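Local coordinates for PbSGBP-B lipoprotein (Prevotella bryantii B14, PDB 6D2Y) that probably binds polysaccharide at the bacterial cell surface, as a magnesium-containing lipoprotein linked to a polysaccharide utilization locus, at residues T228-S231 with V232-E235; E291-S295 with H296-C300; F334-P337 with S338-S341; V347-V350 with N351-L355; G357-N360 with T361-H364. All coordinates share one frame; numbering follows the deposited sequence.

Overall arrangement
All five contacts are local, strung in series along the C-terminal glycan-binding region; none nests in or crosses another. Contact 1 closes a turn between strands 222-224 and 246-248, just beyond magnesium ligands Asp225 and Asp227. Contact 2 shapes the loop from strand 279-282 to the short helix 299-302 and receives the carboxylate of Glu235 from contact 1. Contact 3 turns the chain at the end of strand 330-335; contacts 4 and 5 follow in the long loop leading to strand 372-374. Tyr293 of contact 2 packs on Pro337 of contact 3 and bonds Asp349 of contact 4; Pro337 also packs on Leu355 of contact 4. Gln339 of contact 3 bonds Asn359 of contact 5.

Contact 1: T228-S231 with V232-E235; sequences TPNS and VTNE
Asn230 sits in the middle of this turn and reaches across to Val232, Thr233 and Glu235. Starting at the backbone, its CB lies 3.5 Å from Glu235 O. With chi1 at 84°, CG stands between the backbone N and the carbonyl carbon, which turns the amide in toward the N-H groups of Val232 and Thr233. OD1 takes both of these, and they arrive from the same face of its plane: Val232 N at 2.8 Å and, more straightly, Thr233 N at 2.9 Å from Asn230 OD1. The bond to the residue two places on makes this an Asx turn, and the loop it shapes links strand 222-224 to strand 246-248 in the glycan-binding region. At the other branch, ND2 spends both hydrogens. One goes to Thr233 OG1, 2.7 Å from Asn230 ND2 and almost exactly in the amide plane; the other goes to Glu235 O, 2.8 Å from Asn230 ND2. That carbonyl is also held by the backbone, since Asn230 N lies 2.6 Å from Glu235 O with an N-H...O angle of 175°. The amide is therefore gripped at both ends, and its rotation is fixed. Thr233 OG1 passes its own hydrogen to the anti lone pair of Glu235 OE1, extending the chain of bonds to a carboxylate whose oxygens also meet Ser295 OG and His296 N. Asn234 OD1 lies beside the Pro229 ring, 3.4 Å from Pro229 CB. At the start of the segment, Thr228 OG1 bonds Asp225, a magnesium ligand.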
loop_
_atom_site.group_PDB
_atom_site.type_symbol
_atom_site.label_atom_id
_atom_site.label_comp_id
_atom_site.label_asym_id
_atom_site.label_seq_id
_atom_site.Cartn_x
_atom_site.Cartn_y
_atom_site.Cartn_z
ATOM N N THR A 228 -23.425 6.048 -5.698
ATOM C CA THR A 228 -24.308 5.152 -4.956
ATOM C C THR A 228 -24.786 5.820 -3.671
ATOM O O THR A 228 -23.968 6.391 -2.938
ATOM C CB THR A 228 -23.593 3.849 -4.619
ATOM O OG1 THR A 228 -22.754 3.466 -5.717
ATOM C CG2 THR A 228 -24.597 2.739 -4.340
ATOM N N PRO A 229 -26.082 5.773 -3.364
ATOM C CA PRO A 229 -26.559 6.362 -2.107
ATOM C C PRO A 229 -26.055 5.579 -0.906
ATOM O O PRO A 229 -26.052 4.346 -0.900
ATOM C CB PRO A 229 -28.085 6.278 -2.233
ATOM C CG PRO A 229 -28.322 5.165 -3.195
ATOM C CD PRO A 229 -27.183 5.221 -4.173
ATOM N N ASN A 230 -25.623 6.311 0.118
ATOM C CA ASN A 230 -25.084 5.679 1.310
ATOM C C ASN A 230 -26.164 4.872 2.027
ATOM O O ASN A 230 -27.366 5.109 1.874
ATOM C CB ASN A 230 -24.478 6.725 2.249
ATOM C CG ASN A 230 -25.513 7.374 3.148
ATOM O OD1 ASN A 230 -25.819 6.866 4.228
ATOM N ND2 ASN A 230 -26.052 8.507 2.709
ATOM N N SER A 231 -25.714 3.904 2.823
ATOM C CA SER A 231 -26.605 2.908 3.402
ATOM C C SER A 231 -27.441 3.435 4.561
ATOM O O SER A 231 -28.435 2.798 4.923
ATOM C CB SER A 231 -25.792 1.700 3.874
ATOM O OG SER A 231 -26.420 1.062 4.973
ATOM N N VAL A 232 -27.073 4.567 5.148
ATOM C CA VAL A 232 -27.721 5.054 6.362
ATOM C C VAL A 232 -28.814 6.069 6.050
ATOM O O VAL A 232 -29.961 5.897 6.459
ATOM C CB VAL A 232 -26.670 5.639 7.331
ATOM C CG1 VAL A 232 -27.330 6.092 8.620
ATOM C CG2 VAL A 232 -25.595 4.600 7.623
ATOM N N THR A 233 -28.488 7.130 5.313
ATOM C CA THR A 233 -29.449 8.187 5.026
ATOM C C THR A 233 -29.975 8.158 3.600
ATOM O O THR A 233 -30.747 9.046 3.226
ATOM C CB THR A 233 -28.829 9.560 5.315
ATOM O OG1 THR A 233 -27.717 9.788 4.437
ATOM C CG2 THR A 233 -28.355 9.634 6.759
ATOM N N ASN A 234 -29.585 7.163 2.798
ATOM C CA ASN A 234 -30.039 7.043 1.410
ATOM C C ASN A 234 -29.680 8.291 0.602
ATOM O O ASN A 234 -30.458 8.767 -0.228
ATOM C CB ASN A 234 -31.543 6.759 1.342
ATOM C CG ASN A 234 -31.988 6.279 -0.027
ATOM O OD1 ASN A 234 -31.172 5.839 -0.838
ATOM N ND2 ASN A 234 -33.285 6.369 -0.293
ATOM N N GLU A 235 -28.489 8.828 0.847
ATOM C CA GLU A 235 -28.000 10.004 0.145
ATOM C C GLU A 235 -26.702 9.672 -0.576
ATOM O O GLU A 235 -25.880 8.902 -0.073
ATOM C CB GLU A 235 -27.764 11.176 1.105
ATOM C CG GLU A 235 -29.032 11.820 1.644
ATOM C CD GLU A 235 -28.739 12.877 2.694
ATOM O OE1 GLU A 235 -28.120 12.534 3.723
ATOM O OE2 GLU A 235 -29.123 14.047 2.487
HETATM O O HOH W 1 -22.774 8.162 -1.165
#

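Contact 2: E291-S295 with H296-C300; sequences ETYAS and HPRLC
The Tyr293 ring is sandwiched between two aliphatic chains. Arg298 CD lies over one face, 3.7 Å from the ring centroid in a CH-pi contact and 3.5 Å from Tyr293 CE2, while Glu291 CG covers the opposite face toward the rim. Near the ring plane, at the edge, His296 O approaches Tyr293 CD1 to 3.8 Å. It is the methylenes of Arg298 that do the touching. Its chain crosses the ring and bends at chi3 (61°), leaving the guanidinium plane turned 49° from the ring, with CZ too distant for more than a weak cation-pi attraction. Cys300 SG lies over one face of that guanidinium, and the Arg298 charge is met by a salt bridge from NH1 to Asp301. The imidazole of His296 has Ser295 OG over one face, 3.7 Å from His296 CD2; this hydroxyl hydrogen-bonds the Glu235 carboxylate.

Two side chains also hold the local backbone. Tyr293 N donates to the anti lone pair of Glu291 OE1 at 2.9 Å, and Thr292 OG1 accepts from Ala294 N at 3.3 Å, which forms an ST turn. The Tyr293 hydroxyl bonds Asp349, and His296 ND1 bonds Gly285 O. The stretch runs from the loop after strand 279-282 into the short helix 299-302, with His296 and Leu299 packing on Tyr282 of that strand and Pro297 O accepting a bond from the Tyr282 hydroxyl.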
loop_
_atom_site.group_PDB
_atom_site.type_symbol
_atom_site.label_atom_id
_atom_site.label_comp_id
_atom_site.label_asym_id
_atom_site.label_seq_id
_atom_site.Cartn_x
_atom_site.Cartn_y
_atom_site.Cartn_z
ATOM N N GLU A 291 -29.169 17.916 16.175
ATOM C CA GLU A 291 -28.577 17.337 14.972
ATOM C C GLU A 291 -28.770 15.827 15.009
ATOM O O GLU A 291 -28.080 15.116 15.740
ATOM C CB GLU A 291 -27.102 17.705 14.870
ATOM C CG GLU A 291 -26.428 17.208 13.599
ATOM C CD GLU A 291 -27.209 17.558 12.344
ATOM O OE1 GLU A 291 -27.977 16.698 11.861
ATOM O OE2 GLU A 291 -27.054 18.692 11.837
ATOM N N THR A 292 -29.710 15.334 14.208
ATOM C CA THR A 292 -30.008 13.910 14.145
ATOM C C THR A 292 -29.150 13.164 13.134
ATOM O O THR A 292 -29.148 11.928 13.141
ATOM C CB THR A 292 -31.483 13.697 13.797
ATOM O OG1 THR A 292 -31.746 14.247 12.499
ATOM C CG2 THR A 292 -32.377 14.382 14.824
ATOM N N TYR A 293 -28.430 13.882 12.270
ATOM C CA TYR A 293 -27.696 13.290 11.152
ATOM C C TYR A 293 -28.617 12.476 10.247
ATOM O O TYR A 293 -28.178 11.530 9.586
ATOM C CB TYR A 293 -26.518 12.440 11.634
ATOM C CG TYR A 293 -25.504 13.223 12.431
ATOM C CD1 TYR A 293 -24.673 14.151 11.815
ATOM C CD2 TYR A 293 -25.380 13.040 13.803
ATOM C CE1 TYR A 293 -23.747 14.873 12.545
ATOM C CE2 TYR A 293 -24.458 13.758 14.539
ATOM C CZ TYR A 293 -23.644 14.672 13.906
ATOM O OH TYR A 293 -22.725 15.386 14.639
ATOM N N ALA A 294 -29.904 12.833 10.216
ATOM C CA ALA A 294 -30.812 12.261 9.231
ATOM C C ALA A 294 -30.427 12.664 7.816
ATOM O O ALA A 294 -30.794 11.971 6.862
ATOM C CB ALA A 294 -32.251 12.686 9.528
ATOM N N SER A 295 -29.705 13.773 7.667
ATOM C CA SER A 295 -29.113 14.188 6.405
ATOM C C SER A 295 -27.635 14.467 6.641
ATOM O O SER A 295 -27.268 15.084 7.645
ATOM C CB SER A 295 -29.811 15.430 5.839
ATOM O OG SER A 295 -29.302 15.763 4.561
ATOM N N HIS A 296 -26.794 14.000 5.713
ATOM C CA HIS A 296 -25.340 14.080 5.810
ATOM C C HIS A 296 -24.848 13.357 7.058
ATOM O O HIS A 296 -24.473 14.005 8.044
ATOM C CB HIS A 296 -24.866 15.535 5.821
ATOM C CG HIS A 296 -25.273 16.313 4.610
ATOM N ND1 HIS A 296 -25.209 17.690 4.556
ATOM C CD2 HIS A 296 -25.744 15.912 3.406
ATOM C CE1 HIS A 296 -25.626 18.102 3.372
ATOM N NE2 HIS A 296 -25.956 17.042 2.656
ATOM N N PRO A 297 -24.813 12.028 7.050
ATOM C CA PRO A 297 -24.408 11.294 8.252
ATOM C C PRO A 297 -22.921 11.436 8.527
ATOM O O PRO A 297 -22.131 11.847 7.673
ATOM C CB PRO A 297 -24.766 9.845 7.916
ATOM C CG PRO A 297 -24.627 9.779 6.426
ATOM C CD PRO A 297 -25.054 11.129 5.905
ATOM N N ARG A 298 -22.545 11.085 9.754
ATOM C CA ARG A 298 -21.136 11.008 10.107
ATOM C C ARG A 298 -20.467 9.900 9.303
ATOM O O ARG A 298 -21.044 8.830 9.088
ATOM C CB ARG A 298 -20.978 10.753 11.608
ATOM C CG ARG A 298 -21.248 11.980 12.468
ATOM C CD ARG A 298 -21.779 11.625 13.851
ATOM N NE ARG A 298 -20.847 10.809 14.624
ATOM C CZ ARG A 298 -21.129 9.599 15.098
ATOM N NH1 ARG A 298 -22.323 9.063 14.885
ATOM N NH2 ARG A 298 -20.221 8.928 15.791
ATOM N N LEU A 299 -19.242 10.162 8.845
ATOM C CA LEU A 299 -18.551 9.178 8.019
ATOM C C LEU A 299 -18.251 7.901 8.794
ATOM O O LEU A 299 -18.177 6.820 8.201
ATOM C CB LEU A 299 -17.266 9.781 7.454
ATOM C CG LEU A 299 -17.489 10.923 6.464
ATOM C CD1 LEU A 299 -16.163 11.481 5.989
ATOM C CD2 LEU A 299 -18.324 10.446 5.285
ATOM N N CYS A 300 -18.089 8.000 10.116
ATOM C CA CYS A 300 -17.841 6.812 10.925
ATOM C C CYS A 300 -19.067 5.914 11.030
ATOM O O CYS A 300 -18.940 4.758 11.447
ATOM C CB CYS A 300 -17.373 7.214 12.321
ATOM S SG CYS A 300 -18.476 8.366 13.166
#

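Contact 3: F334-P337 with S338-S341; sequences FGSP and SQIS
A tight turn follows directly on strand 330-335, with Pro337 and Ser338 at its two corners and Ser336 bonding across it to Gln339 and Ile340. Ser336 O is the atom that closes it. Gln339 N, three residues on, lies 2.9 Å from Ser336 O and comes from well above the carbonyl plane, as in a beta turn; Ile340 N, four residues on, lies 3.1 Å from the same oxygen and approaches nearly along the C=O axis. The beta turn is in this way overlapped by an i to i+4 bond, an alpha-turn, after which the backbone is extended at Ile340.

The side chain of Gln339 then folds back over the start of the turn. Its CG points beside its own backbone N (chi1 -63°) and the chain runs extended beyond, which brings the amide oxygen to the end of the strand. Gln339 OE1 accepts there from Ser336 N at 3.1 Å, with an N-H...O angle of 174°, and packs 3.5 Å from Gly335 CA. Backbone and side chain of one glutamine thus grip both the N-H and the C=O of Ser336. Ser336 OG also lies near the amide and bonds a glycerol molecule, probably left from crystallisation.

In the last residues of the strand, the Phe334 ring stands edge-to-face on Phe421 and its carbonyl bonds Trp369, while Gly335 exchanges backbone bonds with Ser422 and Ser423. Pro337 CA sends its hydrogen toward Ile340 O, 3.5 Å from carbon to oxygen, with 157° at the hydrogen.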
loop_
_atom_site.group_PDB
_atom_site.type_symbol
_atom_site.label_atom_id
_atom_site.label_comp_id
_atom_site.label_asym_id
_atom_site.label_seq_id
_atom_site.Cartn_x
_atom_site.Cartn_y
_atom_site.Cartn_z
ATOM N N PHE A 334 -9.368 14.409 8.823
ATOM C CA PHE A 334 -10.583 13.899 9.438
ATOM C C PHE A 334 -10.900 14.715 10.683
ATOM O O PHE A 334 -10.002 15.220 11.361
ATOM C CB PHE A 334 -10.435 12.422 9.809
ATOM C CG PHE A 334 -10.680 11.479 8.663
ATOM C CD1 PHE A 334 -11.969 11.212 8.235
ATOM C CD2 PHE A 334 -9.624 10.843 8.029
ATOM C CE1 PHE A 334 -12.202 10.341 7.190
ATOM C CE2 PHE A 334 -9.851 9.969 6.983
ATOM C CZ PHE A 334 -11.141 9.719 6.562
ATOM N N GLY A 335 -12.185 14.840 10.981
ATOM C CA GLY A 335 -12.609 15.665 12.098
ATOM C C GLY A 335 -13.833 15.105 12.780
ATOM O O GLY A 335 -14.673 14.448 12.156
ATOM N N SER A 336 -13.929 15.370 14.075
ATOM C CA SER A 336 -15.066 15.021 14.906
ATOM C C SER A 336 -16.116 16.121 14.845
ATOM O O SER A 336 -15.828 17.247 14.427
ATOM C CB SER A 336 -14.610 14.807 16.350
ATOM O OG SER A 336 -14.189 16.025 16.939
ATOM N N PRO A 337 -17.358 15.828 15.245
ATOM C CA PRO A 337 -18.363 16.898 15.328
ATOM C C PRO A 337 -17.969 17.998 16.291
ATOM O O PRO A 337 -18.424 19.142 16.126
ATOM C CB PRO A 337 -19.623 16.161 15.804
ATOM C CG PRO A 337 -19.411 14.755 15.403
ATOM C CD PRO A 337 -17.941 14.513 15.563
ATOM N N SER A 338 -17.132 17.691 17.286
ATOM C CA SER A 338 -16.599 18.733 18.147
ATOM C C SER A 338 -15.771 19.757 17.376
ATOM O O SER A 338 -15.688 20.912 17.794
ATOM C CB SER A 338 -15.769 18.083 19.260
ATOM O OG SER A 338 -14.759 18.961 19.723
ATOM N N GLN A 339 -15.154 19.368 16.267
ATOM C CA GLN A 339 -14.267 20.265 15.532
ATOM C C GLN A 339 -14.965 20.962 14.368
ATOM O O GLN A 339 -14.687 22.136 14.094
ATOM C CB GLN A 339 -13.057 19.489 15.002
ATOM C CG GLN A 339 -12.185 18.906 16.091
ATOM C CD GLN A 339 -11.137 17.962 15.533
ATOM O OE1 GLN A 339 -11.428 16.802 15.234
ATOM N NE2 GLN A 339 -9.909 18.448 15.400
ATOM N N ILE A 340 -15.858 20.262 13.675
ATOM C CA ILE A 340 -16.469 20.782 12.458
ATOM C C ILE A 340 -17.798 20.069 12.250
ATOM O O ILE A 340 -17.929 18.873 12.526
ATOM C CB ILE A 340 -15.526 20.608 11.242
ATOM C CG1 ILE A 340 -16.165 21.181 9.976
ATOM C CG2 ILE A 340 -15.155 19.144 11.047
ATOM C CD1 ILE A 340 -16.430 22.664 10.054
ATOM N N SER A 341 -18.783 20.817 11.761
ATOM C CA SER A 341 -20.086 20.269 11.413
ATOM C C SER A 341 -20.780 21.260 10.493
ATOM O O SER A 341 -20.431 22.443 10.454
ATOM C CB SER A 341 -20.939 19.995 12.658
ATOM O OG SER A 341 -21.212 21.195 13.360
#

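Contact 4: V347-V350 with N351-L355; sequences VVDV and NGVTL
Asp349 OD1 is gripped from opposite faces of the carboxylate plane by two backbone N-H groups of the following segment. Val353 N comes in on the syn side, 2.8 Å from Asp349 OD1, while Asn351 N stands high above the plane at 3.2 Å. Rotation about the first side-chain bond of Asp349 (chi1 57°) turns the carboxylate in toward the two N-H groups. The bond to Asn351 N makes an Asx turn within a larger pattern. A type I turn runs from Asp349 to Gly352, where Gly352 N reaches Asp349 O at 3.1 Å, and the positive phi of Gly352 adds a G1 bulge. Asp349 N then bonds Val353 O in its carbonyl plane, at 3.2 Å. The result is a small hairpin whose turn is bonded to a carboxylate.

Further from the turn the two arms stay in register. Val348 and Thr354 form a non-hydrogen-bonded pair, and Val348 CA points its hydrogen at Val353 O. Beyond them Leu355 N bonds Val347 O at 2.6 Å, almost in line with the carbonyl. Leu355 turns its side chain toward the other arm: CG lies 3.2 Å from that same Val347 O, CD1 meets Val347 CG1, and CD2 rests 3.7 Å from Asp349 OD2.

Within the long loop between strands 330-335 and 372-374, the hairpin lies against the 291-300 loop, where Glu291 makes backbone bonds to Val348 and Val350, and Leu355 packs on Pro337, just beyond strand 330-335.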
loop_
_atom_site.group_PDB
_atom_site.type_symbol
_atom_site.label_atom_id
_atom_site.label_comp_id
_atom_site.label_asym_id
_atom_site.label_seq_id
_atom_site.Cartn_x
_atom_site.Cartn_y
_atom_site.Cartn_z
ATOM N N VAL A 347 -25.077 23.804 18.699
ATOM C CA VAL A 347 -26.069 22.741 18.607
ATOM C C VAL A 347 -25.476 21.453 19.162
ATOM O O VAL A 347 -24.289 21.159 18.969
ATOM C CB VAL A 347 -26.523 22.571 17.146
ATOM C CG1 VAL A 347 -27.325 21.289 16.961
ATOM C CG2 VAL A 347 -27.327 23.784 16.692
ATOM N N VAL A 348 -26.293 20.687 19.881
ATOM C CA VAL A 348 -25.906 19.364 20.358
ATOM C C VAL A 348 -26.612 18.315 19.509
ATOM O O VAL A 348 -27.753 18.514 19.075
ATOM C CB VAL A 348 -26.214 19.177 21.858
ATOM C CG1 VAL A 348 -25.567 20.289 22.668
ATOM C CG2 VAL A 348 -27.712 19.143 22.105
ATOM N N ASP A 349 -25.920 17.206 19.254
ATOM C CA ASP A 349 -26.449 16.137 18.423
ATOM C C ASP A 349 -26.999 15.016 19.304
ATOM O O ASP A 349 -27.039 15.121 20.532
ATOM C CB ASP A 349 -25.372 15.637 17.451
ATOM C CG ASP A 349 -24.109 15.154 18.151
ATOM O OD1 ASP A 349 -24.083 15.084 19.398
ATOM O OD2 ASP A 349 -23.130 14.843 17.440
ATOM N N VAL A 350 -27.416 13.920 18.672
ATOM C CA VAL A 350 -28.034 12.801 19.377
ATOM C C VAL A 350 -26.993 12.033 20.179
ATOM O O VAL A 350 -27.315 11.048 20.852
ATOM C CB VAL A 350 -28.763 11.866 18.394
ATOM C CG1 VAL A 350 -29.792 12.643 17.593
ATOM C CG2 VAL A 350 -27.761 11.193 17.468
ATOM N N ASN A 351 -25.737 12.469 20.109
ATOM C CA ASN A 351 -24.647 11.845 20.847
ATOM C C ASN A 351 -24.144 12.714 21.992
ATOM O O ASN A 351 -23.158 12.355 22.644
ATOM C CB ASN A 351 -23.497 11.505 19.897
ATOM C CG ASN A 351 -23.939 10.641 18.732
ATOM O OD1 ASN A 351 -24.863 9.837 18.857
ATOM N ND2 ASN A 351 -23.281 10.805 17.589
ATOM N N GLY A 352 -24.795 13.845 22.253
ATOM C CA GLY A 352 -24.390 14.726 23.330
ATOM C C GLY A 352 -23.197 15.602 23.031
ATOM O O GLY A 352 -22.667 16.235 23.952
ATOM N N VAL A 353 -22.759 15.661 21.777
ATOM C CA VAL A 353 -21.601 16.455 21.380
ATOM C C VAL A 353 -22.060 17.870 21.060
ATOM O O VAL A 353 -23.060 18.066 20.361
ATOM C CB VAL A 353 -20.891 15.823 20.170
ATOM C CG1 VAL A 353 -19.745 16.706 19.697
ATOM C CG2 VAL A 353 -20.391 14.430 20.512
ATOM N N THR A 354 -21.331 18.859 21.570
ATOM C CA THR A 354 -21.580 20.254 21.223
ATOM C C THR A 354 -20.920 20.539 19.878
ATOM O O THR A 354 -19.690 20.594 19.780
ATOM C CB THR A 354 -21.049 21.183 22.310
ATOM O OG1 THR A 354 -21.399 20.658 23.597
ATOM C CG2 THR A 354 -21.652 22.572 22.162
ATOM N N LEU A 355 -21.735 20.712 18.842
ATOM C CA LEU A 355 -21.212 20.893 17.496
ATOM C C LEU A 355 -20.480 22.223 17.368
ATOM O O LEU A 355 -20.848 23.226 17.985
ATOM C CB LEU A 355 -22.341 20.825 16.467
ATOM C CG LEU A 355 -23.192 19.556 16.435
ATOM C CD1 LEU A 355 -23.983 19.489 15.143
ATOM C CD2 LEU A 355 -22.331 18.319 16.602
#

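Contact 5: G357-N360 with T361-H364; sequences GCNN and TWFH
Thr361 opens the second segment by giving its backbone N-H to Asn359 OD1, 3.0 Å away and in the carbonyl plane on a lone pair, and this defines an Asx turn in the long loop before strand 372-374. The Asn359 side chain is curled back on its own main chain (chi1 75°), which presents OD1 to the N-H groups that follow.

Trp362 comes next. Its N makes a second, weak bond to Asn359 OD1 at 2.9 Å, while the indole presents its edge: Trp362 CD1 lies 3.1 Å from Asn359 OD1, and ring and amide planes stand nearly perpendicular, 87° apart. A bridging water lies 3.0 Å from Trp362 NE1, whose hydrogen it accepts, and its oxygen is 2.8 Å from Asn359 O, to which it donates. The other end of the amide, Asn359 ND2, donates to Gly357 O and to Gln339 O, tying the turn to the segment 338-341.

Phe363 brings its CE2 within 3.4 Å of Asn360 O. Trp362 and Phe363 both pack on Ile333 of strand 330-335 and Asn425 of strand 423-428. His364 finishes the walk, its N bonded back to Thr361 O. Its imidazole meets the Phe363 ring with CD2 over one face, 3.7 Å above the plane, and places NE2 2.8 Å from Asn360 O, a weak, bent bond with an N-H...O angle of 117°.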
loop_
_atom_site.group_PDB
_atom_site.type_symbol
_atom_site.label_atom_id
_atom_site.label_comp_id
_atom_site.label_asym_id
_atom_site.label_seq_id
_atom_site.Cartn_x
_atom_site.Cartn_y
_atom_site.Cartn_z
ATOM N N GLY A 357 -20.175 23.818 14.433
ATOM C CA GLY A 357 -20.707 24.597 13.337
ATOM C C GLY A 357 -19.693 24.744 12.213
ATOM O O GLY A 357 -18.602 24.172 12.229
ATOM N N CYS A 358 -20.082 25.534 11.216
ATOM C CA CYS A 358 -19.220 25.763 10.064
ATOM C C CYS A 358 -18.024 26.620 10.455
ATOM O O CYS A 358 -18.176 27.661 11.102
ATOM C CB CYS A 358 -20.005 26.438 8.940
ATOM S SG CYS A 358 -21.404 25.484 8.313
ATOM N N ASN A 359 -16.832 26.182 10.059
ATOM C CA ASN A 359 -15.613 26.936 10.314
ATOM C C ASN A 359 -14.510 26.395 9.418
ATOM O O ASN A 359 -14.622 25.302 8.856
ATOM C CB ASN A 359 -15.195 26.859 11.786
ATOM C CG ASN A 359 -14.588 25.516 12.151
ATOM O OD1 ASN A 359 -13.382 25.311 12.017
ATOM N ND2 ASN A 359 -15.423 24.597 12.620
ATOM N N ASN A 360 -13.441 27.184 9.285
ATOM C CA ASN A 360 -12.246 26.744 8.574
ATOM C C ASN A 360 -10.996 26.907 9.430
ATOM O O ASN A 360 -9.891 27.016 8.891
ATOM C CB ASN A 360 -12.082 27.488 7.244
ATOM C CG ASN A 360 -12.072 28.995 7.411
ATOM O OD1 ASN A 360 -11.965 29.512 8.522
ATOM N ND2 ASN A 360 -12.173 29.709 6.295
ATOM N N THR A 361 -11.155 26.940 10.752
ATOM C CA THR A 361 -10.036 27.036 11.678
ATOM C C THR A 361 -9.702 25.709 12.345
ATOM O O THR A 361 -8.637 25.594 12.958
ATOM C CB THR A 361 -10.334 28.076 12.767
ATOM O OG1 THR A 361 -11.439 27.634 13.564
ATOM C CG2 THR A 361 -10.675 29.422 12.147
ATOM N N TRP A 362 -10.579 24.709 12.232
ATOM C CA TRP A 362 -10.414 23.487 13.010
ATOM C C TRP A 362 -9.222 22.661 12.543
ATOM O O TRP A 362 -8.635 21.923 13.342
ATOM C CB TRP A 362 -11.693 22.654 12.950
ATOM C CG TRP A 362 -11.969 22.074 11.603
ATOM C CD1 TRP A 362 -12.549 22.704 10.540
ATOM C CD2 TRP A 362 -11.672 20.743 11.167
ATOM N NE1 TRP A 362 -12.633 21.846 9.470
ATOM C CE2 TRP A 362 -12.100 20.636 9.829
ATOM C CE3 TRP A 362 -11.085 19.631 11.777
ATOM C CZ2 TRP A 362 -11.963 19.462 9.093
ATOM C CZ3 TRP A 362 -10.946 18.467 11.043
ATOM C CH2 TRP A 362 -11.385 18.391 9.717
ATOM N N PHE A 363 -8.846 22.765 11.270
ATOM C CA PHE A 363 -7.705 22.017 10.759
ATOM C C PHE A 363 -6.397 22.794 10.845
ATOM O O PHE A 363 -5.356 22.269 10.435
ATOM C CB PHE A 363 -7.957 21.566 9.311
ATOM C CG PHE A 363 -8.252 22.689 8.356
ATOM C CD1 PHE A 363 -7.226 23.346 7.699
ATOM C CD2 PHE A 363 -9.557 23.073 8.100
ATOM C CE1 PHE A 363 -7.495 24.375 6.816
ATOM C CE2 PHE A 363 -9.832 24.100 7.217
ATOM C CZ PHE A 363 -8.800 24.750 6.574
ATOM N N HIS A 364 -6.416 24.015 11.375
ATOM C CA HIS A 364 -5.190 24.773 11.616
ATOM C C HIS A 364 -5.320 25.573 12.910
ATOM O O HIS A 364 -5.055 26.775 12.964
ATOM C CB HIS A 364 -4.843 25.661 10.419
ATOM C CG HIS A 364 -5.792 26.799 10.200
ATOM N ND1 HIS A 364 -5.511 28.088 10.600
ATOM C CD2 HIS A 364 -7.006 26.847 9.602
ATOM C CE1 HIS A 364 -6.516 28.879 10.269
ATOM N NE2 HIS A 364 -7.435 28.151 9.661
HETATM O O HOH W 2 -12.979 23.741 7.214
#